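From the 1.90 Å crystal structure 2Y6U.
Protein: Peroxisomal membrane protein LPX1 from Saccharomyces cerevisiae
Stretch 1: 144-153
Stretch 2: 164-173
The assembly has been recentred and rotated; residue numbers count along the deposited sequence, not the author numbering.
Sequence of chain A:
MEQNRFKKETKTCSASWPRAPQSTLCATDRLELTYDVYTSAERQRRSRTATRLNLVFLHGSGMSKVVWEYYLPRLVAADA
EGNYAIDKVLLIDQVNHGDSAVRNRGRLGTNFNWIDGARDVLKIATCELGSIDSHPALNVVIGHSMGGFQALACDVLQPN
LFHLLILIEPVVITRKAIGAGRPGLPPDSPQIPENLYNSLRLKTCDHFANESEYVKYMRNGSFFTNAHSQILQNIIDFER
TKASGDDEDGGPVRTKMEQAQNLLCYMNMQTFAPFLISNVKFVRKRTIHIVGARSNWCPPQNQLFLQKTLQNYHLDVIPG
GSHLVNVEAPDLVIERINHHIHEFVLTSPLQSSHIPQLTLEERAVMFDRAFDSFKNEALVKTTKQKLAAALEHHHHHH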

# COMPACT_ATOMS: atom_id res chain seq x y z
N HIS A 144 -13.64 14.21 -4.45
CA HIS A 144 -13.50 15.68 -4.62
C HIS A 144 -12.17 16.21 -4.01
O HIS A 144 -11.89 15.95 -2.86
CB HIS A 144 -14.70 16.34 -3.95
CG HIS A 144 -14.66 17.82 -4.00
ND1 HIS A 144 -14.63 18.60 -2.87
CD2 HIS A 144 -14.56 18.66 -5.04
CE1 HIS A 144 -14.54 19.87 -3.22
NE2 HIS A 144 -14.55 19.95 -4.54
N SER A 145 -11.43 17.09 -4.69
CA SER A 145 -10.34 17.98 -3.99
C SER A 145 -9.28 17.06 -3.45
O SER A 145 -8.71 16.25 -4.23
CB SER A 145 -10.97 19.03 -2.97
OG SER A 145 -10.32 19.26 -1.70
N MET A 146 -9.01 17.09 -2.14
CA MET A 146 -8.18 16.06 -1.52
C MET A 146 -8.56 14.61 -1.88
O MET A 146 -7.66 13.77 -2.12
CB MET A 146 -8.28 16.25 0.01
CG MET A 146 -7.59 15.33 0.82
SD MET A 146 -8.01 15.58 2.63
CE MET A 146 -9.58 15.18 2.79
N GLY A 147 -9.86 14.33 -1.94
CA GLY A 147 -10.38 13.02 -2.23
C GLY A 147 -10.04 12.56 -3.63
O GLY A 147 -9.86 11.38 -3.89
N GLY A 148 -9.90 13.51 -4.53
CA GLY A 148 -9.48 13.23 -5.91
C GLY A 148 -8.03 12.84 -5.93
O GLY A 148 -7.65 11.88 -6.63
N PHE A 149 -7.21 13.65 -5.27
CA PHE A 149 -5.79 13.22 -5.07
C PHE A 149 -5.79 11.76 -4.55
O PHE A 149 -4.98 10.91 -5.01
CB PHE A 149 -5.10 14.17 -4.10
CG PHE A 149 -3.66 13.86 -3.81
CD1 PHE A 149 -3.33 12.78 -2.95
CD2 PHE A 149 -2.64 14.65 -4.34
CE1 PHE A 149 -1.98 12.53 -2.66
CE2 PHE A 149 -1.31 14.41 -4.05
CZ PHE A 149 -0.96 13.34 -3.20
N GLN A 150 -6.56 11.51 -3.49
CA GLN A 150 -6.56 10.20 -2.83
C GLN A 150 -7.06 9.06 -3.67
O GLN A 150 -6.51 8.00 -3.60
CB GLN A 150 -7.27 10.27 -1.49
CG GLN A 150 -6.52 11.19 -0.52
CD GLN A 150 -7.26 11.37 0.78
OE1 GLN A 150 -8.48 11.57 0.78
NE2 GLN A 150 -6.54 11.37 1.88
N ALA A 151 -8.00 9.35 -4.56
CA ALA A 151 -8.46 8.35 -5.55
C ALA A 151 -7.30 7.87 -6.41
O ALA A 151 -7.14 6.69 -6.64
CB ALA A 151 -9.61 8.90 -6.42
N LEU A 152 -6.56 8.82 -6.98
CA LEU A 152 -5.35 8.51 -7.74
C LEU A 152 -4.31 7.73 -6.93
O LEU A 152 -3.79 6.71 -7.39
CB LEU A 152 -4.72 9.81 -8.28
CG LEU A 152 -5.47 10.54 -9.35
CD1 LEU A 152 -4.96 12.03 -9.54
CD2 LEU A 152 -5.39 9.73 -10.69
N ALA A 153 -4.07 8.16 -5.69
CA ALA A 153 -3.10 7.49 -4.86
C ALA A 153 -3.52 6.08 -4.50
O ALA A 153 -2.68 5.20 -4.43
CB ALA A 153 -2.79 8.32 -3.57
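Stretch 2 164-173: LLILIEPVVI

Stretch 2 begins as an extended strand, Leu 164 to Ile 168, with phi between -140° and -108° and psi between 112° and 133°, and then leaves the strand through Glu 169, whose phi/psi of 46/50 turns the chain before Pro 170. It packs along the helix that starts at Met 146. The two axes approach to 7.4 Å, and their N-to-C directions make an angle of 155° (signed crossing angle -155°), so strand and helix run nearly antiparallel. The register agrees: the CA atoms of Ala 151 and Leu 165 pair at 6.7 Å, whereas those of Ser 145 and Pro 170 pair at 4.2 Å, so later residues of stretch 2 meet earlier residues of stretch 1. Together the two surfaces bury 588 Å².

His 144, with 65 Å² covered, anchors the end that precedes the helix. His 144 forms a parallel bridge with Ile 168, with His 144 CA 4.6 Å from Ile 168 CA, and both side chains lie on the same face of the sheet. His 144 CA is 3.2 Å from Ile 168 O, a CA-H...O contact with an angle of 151° at the hydrogen. The same carbonyl accepts a hydrogen bond from the next residue, Ser 145 N to Ile 168 O, at 3.1 Å and 150°. With chi1 at 178° (t), the imidazole of His 144 brings CD2 to 4.0 Å from Glu 169 CB and 4.1 Å from Ile 168 CG2.

Ser 145 carries the backbone link onward. Ser 145 CA lies 3.2 Å from Glu 169 O, a second CA-H...O contact, and Val 171 N donates to Ser 145 O at 3.3 Å and 161°. Ser 145 O also accepts from Phe 149 N at 3.2 Å, so one oxygen joins the first helical turn to the segment after the strand. Close approach continues at Gly 148, whose CA is 4.1 Å from Pro 170 CB; an ideal CB here would lie 2.8 Å from that same atom, a clash, so the absence of a side chain suits this spacing.

Leu 152, with 62 Å² covered, organises the apolar end. Its CA-to-CB bond points sideways, but chi1 of -68° (m) and chi2 of 164° (t) bring the end of the side chain nearer to stretch 2. There Leu 152 CD2 meets Leu 165 CD2 at 3.9 Å, Leu 152 CG meets Leu 167 CD1 at 3.9 Å, and Leu 152 CD1 meets Val 172 CG2 at 4.1 Å. Leu 167, with 56 Å² covered, is the reciprocal centre: besides Leu 152, its CD2 touches Ala 151 CB and Gly 148 O, each at 3.6 Å. Its chi1 of -46° (m) and chi2 of 178° (t) accompany a side-chain end that likewise comes nearer than its sideways CA-to-CB bond suggests. Phe 149 extends the packing past the strand, with Val 171 O and Val 172 CA near the plane of its ring, at the edge; Phe 149 CB stands 3.4 Å from Val 171 O.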

# COMPACT_ATOMS: atom_id res chain seq x y z
N LEU A 164 -12.73 2.23 -12.24
CA LEU A 164 -13.12 3.55 -12.79
C LEU A 164 -12.86 4.60 -11.70
O LEU A 164 -13.24 4.39 -10.50
CB LEU A 164 -14.60 3.52 -13.15
CG LEU A 164 -15.19 4.86 -13.61
CD1 LEU A 164 -14.51 5.26 -14.97
CD2 LEU A 164 -16.71 4.70 -13.80
N LEU A 165 -12.19 5.69 -12.06
CA LEU A 165 -11.89 6.83 -11.15
C LEU A 165 -12.66 8.01 -11.65
O LEU A 165 -12.67 8.28 -12.89
CB LEU A 165 -10.40 7.16 -11.19
CG LEU A 165 -9.49 6.30 -10.32
CD1 LEU A 165 -9.45 4.79 -10.63
CD2 LEU A 165 -8.11 7.00 -10.37
N ILE A 166 -13.34 8.71 -10.76
CA ILE A 166 -14.05 9.91 -11.09
C ILE A 166 -13.52 10.99 -10.13
O ILE A 166 -13.67 10.91 -8.90
CB ILE A 166 -15.57 9.79 -10.94
CG1 ILE A 166 -16.09 8.60 -11.79
CG2 ILE A 166 -16.21 11.17 -11.31
CD1 ILE A 166 -17.60 8.40 -11.76
N LEU A 167 -12.81 11.95 -10.67
CA LEU A 167 -12.16 12.98 -9.91
C LEU A 167 -12.88 14.28 -10.12
O LEU A 167 -12.96 14.78 -11.27
CB LEU A 167 -10.69 13.08 -10.42
CG LEU A 167 -9.90 11.81 -10.62
CD1 LEU A 167 -8.49 12.15 -11.16
CD2 LEU A 167 -9.79 10.98 -9.34
N ILE A 168 -13.40 14.88 -9.05
CA ILE A 168 -14.14 16.11 -9.18
C ILE A 168 -13.20 17.17 -8.61
O ILE A 168 -12.90 17.19 -7.41
CB ILE A 168 -15.44 16.08 -8.43
CG1 ILE A 168 -16.34 14.88 -8.86
CG2 ILE A 168 -16.18 17.48 -8.59
CD1 ILE A 168 -17.42 14.52 -7.77
N GLU A 169 -12.74 18.09 -9.42
CA GLU A 169 -11.83 19.12 -8.98
C GLU A 169 -10.67 18.64 -8.11
O GLU A 169 -10.44 19.15 -6.97
CB GLU A 169 -12.62 20.17 -8.21
CG GLU A 169 -13.49 21.04 -9.06
CD GLU A 169 -12.63 22.18 -9.81
OE1 GLU A 169 -11.77 22.76 -9.16
OE2 GLU A 169 -12.89 22.49 -10.97
N PRO A 170 -9.96 17.60 -8.58
CA PRO A 170 -8.88 17.08 -7.81
C PRO A 170 -7.81 18.19 -7.60
O PRO A 170 -7.53 18.97 -8.51
CB PRO A 170 -8.31 15.96 -8.68
CG PRO A 170 -8.67 16.34 -10.05
CD PRO A 170 -10.03 17.03 -9.91
N VAL A 171 -7.14 18.11 -6.42
CA VAL A 171 -6.03 18.99 -6.09
C VAL A 171 -4.71 18.18 -6.07
O VAL A 171 -4.57 17.31 -5.21
CB VAL A 171 -6.24 19.62 -4.67
CG1 VAL A 171 -4.94 20.43 -4.24
CG2 VAL A 171 -7.48 20.57 -4.75
N VAL A 172 -3.88 18.45 -7.08
CA VAL A 172 -2.63 17.70 -7.31
C VAL A 172 -1.45 18.63 -7.37
O VAL A 172 -0.52 18.52 -6.55
CB VAL A 172 -2.72 16.75 -8.50
CG1 VAL A 172 -1.41 16.02 -8.65
CG2 VAL A 172 -3.89 15.76 -8.31
N ILE A 173 -1.48 19.57 -8.31
CA ILE A 173 -0.42 20.58 -8.44
C ILE A 173 -0.95 21.88 -7.87
O ILE A 173 -1.96 22.49 -8.36
CB ILE A 173 0.04 20.71 -9.87
CG1 ILE A 173 0.57 19.29 -10.31
CG2 ILE A 173 1.16 21.87 -10.05
CD1 ILE A 173 0.76 19.24 -11.69